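Local coordinates for ABC-type branched-chain amino acid transport systems periplasmic component-like protein (PDB 4N03), which probably serves as the extracytoplasmic substrate-binding component of an ABC transporter, capturing fatty acids such as the palmitic acid bound here, at residues D169-G181 with L218-G231. Residues are numbered along the deposited sequence; the frame is centred on the assembly and turned at random. Where two conformers were deposited one is given.
With PLM (palmitic acid), chain B.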
loop_
_atom_site.group_PDB
_atom_site.type_symbol
_atom_site.label_atom_id
_atom_site.label_comp_id
_atom_site.label_asym_id
_atom_site.label_seq_id
_atom_site.Cartn_x
_atom_site.Cartn_y
_atom_site.Cartn_z
ATOM N N ASP A 169 -29.738 -0.711 -2.487
ATOM C CA ASP A 169 -28.934 -0.527 -3.705
ATOM C C ASP A 169 -27.974 -1.689 -3.901
ATOM O O ASP A 169 -27.739 -2.518 -3.014
ATOM C CB ASP A 169 -28.166 0.792 -3.654
ATOM C CG ASP A 169 -29.021 2.008 -3.970
ATOM O OD1 ASP A 169 -30.199 1.871 -4.322
ATOM O OD2 ASP A 169 -28.418 3.117 -3.880
ATOM N N LYS A 170 -27.382 -1.714 -5.080
ATOM C CA LYS A 170 -26.479 -2.750 -5.517
ATOM C C LYS A 170 -25.081 -2.173 -5.827
ATOM O O LYS A 170 -24.920 -1.174 -6.580
ATOM C CB LYS A 170 -27.008 -3.409 -6.789
ATOM C CG LYS A 170 -26.150 -4.574 -7.301
ATOM C CD LYS A 170 -26.717 -5.160 -8.579
ATOM C CE LYS A 170 -28.047 -5.852 -8.406
ATOM N NZ LYS A 170 -28.501 -6.439 -9.725
ATOM N N LEU A 171 -24.059 -2.804 -5.272
ATOM C CA LEU A 171 -22.673 -2.481 -5.535
ATOM C C LEU A 171 -22.115 -3.483 -6.499
ATOM O O LEU A 171 -22.276 -4.673 -6.289
ATOM C CB LEU A 171 -21.871 -2.570 -4.213
ATOM C CG LEU A 171 -22.433 -1.835 -2.999
ATOM C CD1 LEU A 171 -21.532 -2.101 -1.804
ATOM C CD2 LEU A 171 -22.519 -0.354 -3.277
ATOM N N GLY A 172 -21.412 -3.017 -7.535
ATOM C CA GLY A 172 -20.656 -3.898 -8.404
ATOM C C GLY A 172 -19.202 -3.777 -8.133
ATOM O O GLY A 172 -18.662 -2.681 -8.340
ATOM N N HIS A 173 -18.533 -4.859 -7.749
ATOM C CA HIS A 173 -17.126 -4.801 -7.368
ATOM C C HIS A 173 -16.300 -5.617 -8.326
ATOM O O HIS A 173 -16.415 -6.838 -8.422
ATOM C CB HIS A 173 -16.982 -5.299 -5.929
ATOM C CG HIS A 173 -15.663 -4.950 -5.310
ATOM N ND1 HIS A 173 -15.488 -4.973 -3.956
ATOM C CD2 HIS A 173 -14.474 -4.569 -5.870
ATOM C CE1 HIS A 173 -14.235 -4.636 -3.697
ATOM N NE2 HIS A 173 -13.600 -4.379 -4.839
ATOM N N VAL A 174 -15.476 -4.917 -9.105
ATOM C CA VAL A 174 -14.527 -5.497 -10.020
ATOM C C VAL A 174 -13.243 -5.680 -9.261
ATOM O O VAL A 174 -12.714 -4.675 -8.719
ATOM C CB VAL A 174 -14.303 -4.559 -11.235
ATOM C CG1 VAL A 174 -13.231 -5.118 -12.164
ATOM C CG2 VAL A 174 -15.594 -4.316 -12.011
ATOM N N TYR A 175 -12.672 -6.888 -9.193
ATOM C CA TYR A 175 -11.563 -7.116 -8.265
ATOM C C TYR A 175 -10.547 -8.064 -8.821
ATOM O O TYR A 175 -10.921 -9.126 -9.404
ATOM C CB TYR A 175 -12.149 -7.618 -6.891
ATOM C CG TYR A 175 -12.746 -9.016 -6.941
ATOM C CD1 TYR A 175 -14.040 -9.246 -7.374
ATOM C CD2 TYR A 175 -11.962 -10.102 -6.609
ATOM C CE1 TYR A 175 -14.544 -10.563 -7.468
ATOM C CE2 TYR A 175 -12.481 -11.406 -6.696
ATOM C CZ TYR A 175 -13.749 -11.621 -7.140
ATOM O OH TYR A 175 -14.219 -12.938 -7.273
ATOM N N PHE A 176 -9.267 -7.815 -8.549
ATOM C CA PHE A 176 -8.220 -8.742 -8.838
ATOM C C PHE A 176 -8.438 -9.987 -7.966
ATOM O O PHE A 176 -8.443 -9.929 -6.754
ATOM C CB PHE A 176 -6.845 -8.161 -8.514
ATOM C CG PHE A 176 -6.215 -7.220 -9.514
ATOM C CD1 PHE A 176 -6.744 -6.947 -10.731
ATOM C CD2 PHE A 176 -5.008 -6.636 -9.188
ATOM C CE1 PHE A 176 -6.080 -6.105 -11.624
ATOM C CE2 PHE A 176 -4.337 -5.777 -10.053
ATOM C CZ PHE A 176 -4.889 -5.512 -11.249
ATOM N N GLU A 177 -8.536 -11.142 -8.603
ATOM C CA GLU A 177 -8.707 -12.403 -7.911
ATOM C C GLU A 177 -7.582 -12.615 -6.893
ATOM O O GLU A 177 -6.407 -12.268 -7.120
ATOM C CB GLU A 177 -8.778 -13.553 -8.951
ATOM C CG GLU A 177 -7.521 -13.739 -9.794
ATOM C CD GLU A 177 -7.433 -14.981 -10.654
ATOM O OE1 GLU A 177 -8.432 -15.623 -10.946
ATOM O OE2 GLU A 177 -6.297 -15.321 -11.039
ATOM N N GLY A 178 -7.941 -13.210 -5.752
ATOM C CA GLY A 178 -6.976 -13.561 -4.747
ATOM C C GLY A 178 -6.836 -12.509 -3.641
ATOM O O GLY A 178 -7.760 -11.766 -3.354
ATOM N N ASP A 179 -5.670 -12.482 -3.026
ATOM C CA ASP A 179 -5.435 -11.771 -1.770
ATOM C C ASP A 179 -5.826 -10.329 -1.732
ATOM O O ASP A 179 -6.260 -9.816 -0.698
ATOM C CB ASP A 179 -3.879 -11.726 -1.475
ATOM C CG ASP A 179 -3.366 -12.941 -0.808
ATOM O OD1 ASP A 179 -4.136 -13.921 -0.578
ATOM O OD2 ASP A 179 -2.194 -12.992 -0.511
ATOM N N TYR A 180 -5.550 -9.592 -2.816
ATOM C CA TYR A 180 -5.826 -8.144 -2.832
ATOM C C TYR A 180 -7.326 -7.933 -3.082
ATOM O O TYR A 180 -8.044 -7.471 -2.192
ATOM C CB TYR A 180 -4.938 -7.445 -3.882
ATOM C CG TYR A 180 -5.382 -6.092 -4.362
ATOM C CD1 TYR A 180 -6.103 -5.200 -3.591
ATOM C CD2 TYR A 180 -5.008 -5.658 -5.623
ATOM C CE1 TYR A 180 -6.476 -3.945 -4.067
ATOM C CE2 TYR A 180 -5.324 -4.395 -6.091
ATOM C CZ TYR A 180 -6.055 -3.550 -5.334
ATOM O OH TYR A 180 -6.396 -2.278 -5.778
ATOM N N GLY A 181 -7.809 -8.251 -4.273
ATOM C CA GLY A 181 -9.193 -7.966 -4.572
ATOM C C GLY A 181 -10.160 -8.704 -3.689
ATOM O O GLY A 181 -11.200 -8.184 -3.349
ATOM N N LEU A 218 -21.708 -4.545 -15.541
ATOM C CA LEU A 218 -22.172 -3.616 -14.526
ATOM C C LEU A 218 -23.463 -2.905 -14.937
ATOM O O LEU A 218 -24.376 -2.711 -14.131
ATOM C CB LEU A 218 -21.079 -2.591 -14.201
ATOM C CG LEU A 218 -19.858 -3.165 -13.502
ATOM C CD1 LEU A 218 -18.704 -2.217 -13.645
ATOM C CD2 LEU A 218 -20.140 -3.414 -12.036
ATOM N N ALA A 219 -23.534 -2.481 -16.192
ATOM C CA ALA A 219 -24.703 -1.817 -16.707
ATOM C C ALA A 219 -25.888 -2.794 -16.754
ATOM O O ALA A 219 -27.004 -2.438 -16.376
ATOM C CB ALA A 219 -24.403 -1.253 -18.075
ATOM N N LYS A 220 -25.653 -4.009 -17.224
ATOM C CA LYS A 220 -26.733 -5.001 -17.288
ATOM C C LYS A 220 -27.334 -5.282 -15.924
ATOM O O LYS A 220 -28.561 -5.473 -15.773
ATOM C CB LYS A 220 -26.206 -6.283 -17.906
ATOM C CG LYS A 220 -27.240 -7.375 -18.053
ATOM C CD LYS A 220 -26.731 -8.525 -18.910
ATOM C CE LYS A 220 -27.874 -9.459 -19.301
ATOM N NZ LYS A 220 -27.391 -10.486 -20.265
ATOM N N GLU A 221 -26.483 -5.316 -14.916
ATOM C CA GLU A 221 -26.906 -5.505 -13.544
ATOM C C GLU A 221 -27.515 -4.287 -12.882
ATOM O O GLU A 221 -28.028 -4.390 -11.730
ATOM C CB GLU A 221 -25.751 -6.023 -12.730
ATOM C CG GLU A 221 -25.471 -7.471 -12.933
ATOM C CD GLU A 221 -26.442 -8.394 -12.185
ATOM O OE1 GLU A 221 -26.932 -8.109 -11.069
ATOM O OE2 GLU A 221 -26.651 -9.454 -12.704
ATOM N N LYS A 222 -27.463 -3.145 -13.534
ATOM C CA LYS A 222 -28.046 -1.929 -13.020
ATOM C C LYS A 222 -27.488 -1.596 -11.637
ATOM O O LYS A 222 -28.204 -1.280 -10.692
ATOM C CB LYS A 222 -29.566 -2.003 -13.032
ATOM C CG LYS A 222 -30.161 -2.273 -14.408
ATOM C CD LYS A 222 -31.691 -2.312 -14.358
ATOM C CE LYS A 222 -32.292 -2.436 -15.748
ATOM N NZ LYS A 222 -33.767 -2.203 -15.785
ATOM N N VAL A 223 -26.175 -1.644 -11.503
ATOM C CA VAL A 223 -25.576 -1.325 -10.216
ATOM C C VAL A 223 -25.757 0.165 -9.895
ATOM O O VAL A 223 -25.946 0.997 -10.786
ATOM C CB VAL A 223 -24.074 -1.709 -10.168
ATOM C CG1 VAL A 223 -23.885 -3.183 -10.467
ATOM C CG2 VAL A 223 -23.219 -0.841 -11.084
ATOM N N ASP A 224 -25.666 0.508 -8.632
ATOM C CA ASP A 224 -25.745 1.868 -8.152
ATOM C C ASP A 224 -24.401 2.486 -7.833
ATOM O O ASP A 224 -24.315 3.707 -7.738
ATOM C CB ASP A 224 -26.648 1.890 -6.945
ATOM C CG ASP A 224 -28.023 1.362 -7.286
ATOM O OD1 ASP A 224 -28.746 2.075 -8.031
ATOM O OD2 ASP A 224 -28.399 0.244 -6.842
ATOM N N ALA A 225 -23.390 1.663 -7.653
ATOM C CA ALA A 225 -22.044 2.142 -7.401
ATOM C C ALA A 225 -21.120 1.087 -7.898
ATOM O O ALA A 225 -21.452 -0.100 -7.928
ATOM C CB ALA A 225 -21.811 2.400 -5.903
ATOM N N ILE A 226 -19.930 1.511 -8.333
ATOM C CA ILE A 226 -18.915 0.636 -8.912
ATOM C C ILE A 226 -17.715 0.675 -8.007
ATOM O O ILE A 226 -17.171 1.760 -7.766
ATOM C CB ILE A 226 -18.520 1.097 -10.329
ATOM C CG1 ILE A 226 -19.743 1.079 -11.269
ATOM C CG2 ILE A 226 -17.392 0.248 -10.878
ATOM C CD1 ILE A 226 -19.505 1.805 -12.585
ATOM N N LEU A 227 -17.228 -0.450 -7.546
ATOM C CA LEU A 227 -16.042 -0.578 -6.717
ATOM C C LEU A 227 -14.990 -1.288 -7.528
ATOM O O LEU A 227 -15.298 -2.169 -8.335
ATOM C CB LEU A 227 -16.338 -1.352 -5.428
ATOM C CG LEU A 227 -16.994 -0.549 -4.301
ATOM C CD1 LEU A 227 -18.234 0.241 -4.671
ATOM C CD2 LEU A 227 -17.294 -1.498 -3.146
ATOM N N LEU A 228 -13.734 -0.862 -7.340
ATOM C CA LEU A 228 -12.629 -1.371 -8.147
ATOM C C LEU A 228 -11.424 -1.653 -7.291
ATOM O O LEU A 228 -10.863 -0.743 -6.684
ATOM C CB LEU A 228 -12.252 -0.394 -9.246
ATOM C CG LEU A 228 -11.120 -0.825 -10.180
ATOM C CD1 LEU A 228 -11.461 -2.088 -10.964
ATOM C CD2 LEU A 228 -10.720 0.273 -11.144
ATOM N N SER A 229 -10.950 -2.887 -7.317
ATOM C CA SER A 229 -9.699 -3.271 -6.691
ATOM C C SER A 229 -8.804 -3.857 -7.737
ATOM O O SER A 229 -8.854 -5.024 -8.090
ATOM C CB SER A 229 -9.942 -4.243 -5.538
ATOM O OG SER A 229 -10.864 -3.709 -4.608
ATOM N N ALA A 230 -8.023 -2.952 -8.331
ATOM C CA ALA A 230 -7.166 -3.258 -9.479
ATOM C C ALA A 230 -6.093 -2.167 -9.501
ATOM O O ALA A 230 -5.841 -1.515 -8.472
ATOM C CB ALA A 230 -7.989 -3.273 -10.729
ATOM N N GLY A 231 -5.412 -2.034 -10.635
ATOM C CA GLY A 231 -4.356 -1.057 -10.775
ATOM C C GLY A 231 -4.758 0.062 -11.673
ATOM O O GLY A 231 -5.895 0.205 -12.132
HETATM C C1 PLM B . -1.732 -5.700 -3.992
HETATM O O1 PLM B . -1.979 -5.664 -2.758
HETATM O O2 PLM B . -1.323 -6.709 -4.605
HETATM C C2 PLM B . -1.764 -4.400 -4.762
HETATM C C3 PLM B . -0.379 -3.663 -4.504
HETATM C C4 PLM B . -0.352 -2.248 -5.034
HETATM C C5 PLM B . 0.970 -1.586 -4.846
HETATM C C6 PLM B . 1.112 -0.102 -5.248
HETATM C C7 PLM B . 0.822 0.800 -4.055
HETATM C C8 PLM B . 0.739 2.272 -4.352
HETATM C C9 PLM B . 0.760 3.183 -3.139
HETATM C CA PLM B . -0.627 3.521 -2.544
HETATM C CB PLM B . -0.400 4.203 -1.136
HETATM C CC PLM B . -1.224 3.492 -0.023
HETATM C CD PLM B . -0.694 3.703 1.380
HETATM C CE PLM B . -1.437 3.002 2.510
HETATM C CF PLM B . -0.502 2.759 3.705
HETATM C CG PLM B . -0.383 3.930 4.665
HETATM O O HOH W 1 -31.310 2.711 -6.924
#
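Gly172 leaves the hollow that the knobs of 218-231 fill: Leu218 CD2 comes down on Gly172 CA at 3.7 Å, and Val223 CG1 presses beside it, where any CB would collide with the leucine methyl. Strands 170-176 and 225-229 run parallel, neighbours in the sheet of one lobe of this periplasmic-binding-protein fold, laced by backbone bonds from Gly172 N to Ala225 O through to Phe176 N and Ser229 O. On the Gly172 face Val174 lies alongside Leu228, Val174 CG1 to Leu228 CD1 3.7 Å, under helix 232-244. On the other face, beneath helix 179-195, Leu227 CB sits over the His173 imidazole, offset toward its rim. With CG anti to the backbone N (chi1 -165°), that ring reaches diagonally across to Ser229 on the neighbouring strand, where His173 NE2 and Ser229 OG share a hydrogen bond of 2.8 Å; Ser254 holds the same hydroxyl. At the strand ends facing the ligand, Ala230 CA rests centrally on one face of the Phe176 ring, 3.6 Å from its centroid. Tyr180 leans over Ser229, gives its OH to Ala230 O (2.9 Å), and turns one ring face to C2 of the palmitic acid. Cut back to an alanine, Tyr180 would probably leave Ala230 O without this donor and open a gap between Ser229 and the fatty acid. At the far end Asp224 OD2 takes Lys170 N on its anti lone pair while Asp224 N returns a bond to Lys170 O. A bend at chi3 (-67°) brings Lys170 NZ to Glu221, meeting OE1 at 2.7 Å in a salt bridge and the backbone O at 2.9 Å. The stacked carboxylates of Asp169 and Asp224 share a water, and Lys166 pairs with Asp169, probably easing their repulsion. Charged groups thus dominate the remote end; hydroxyl bonds and ring faces shape the ligand end.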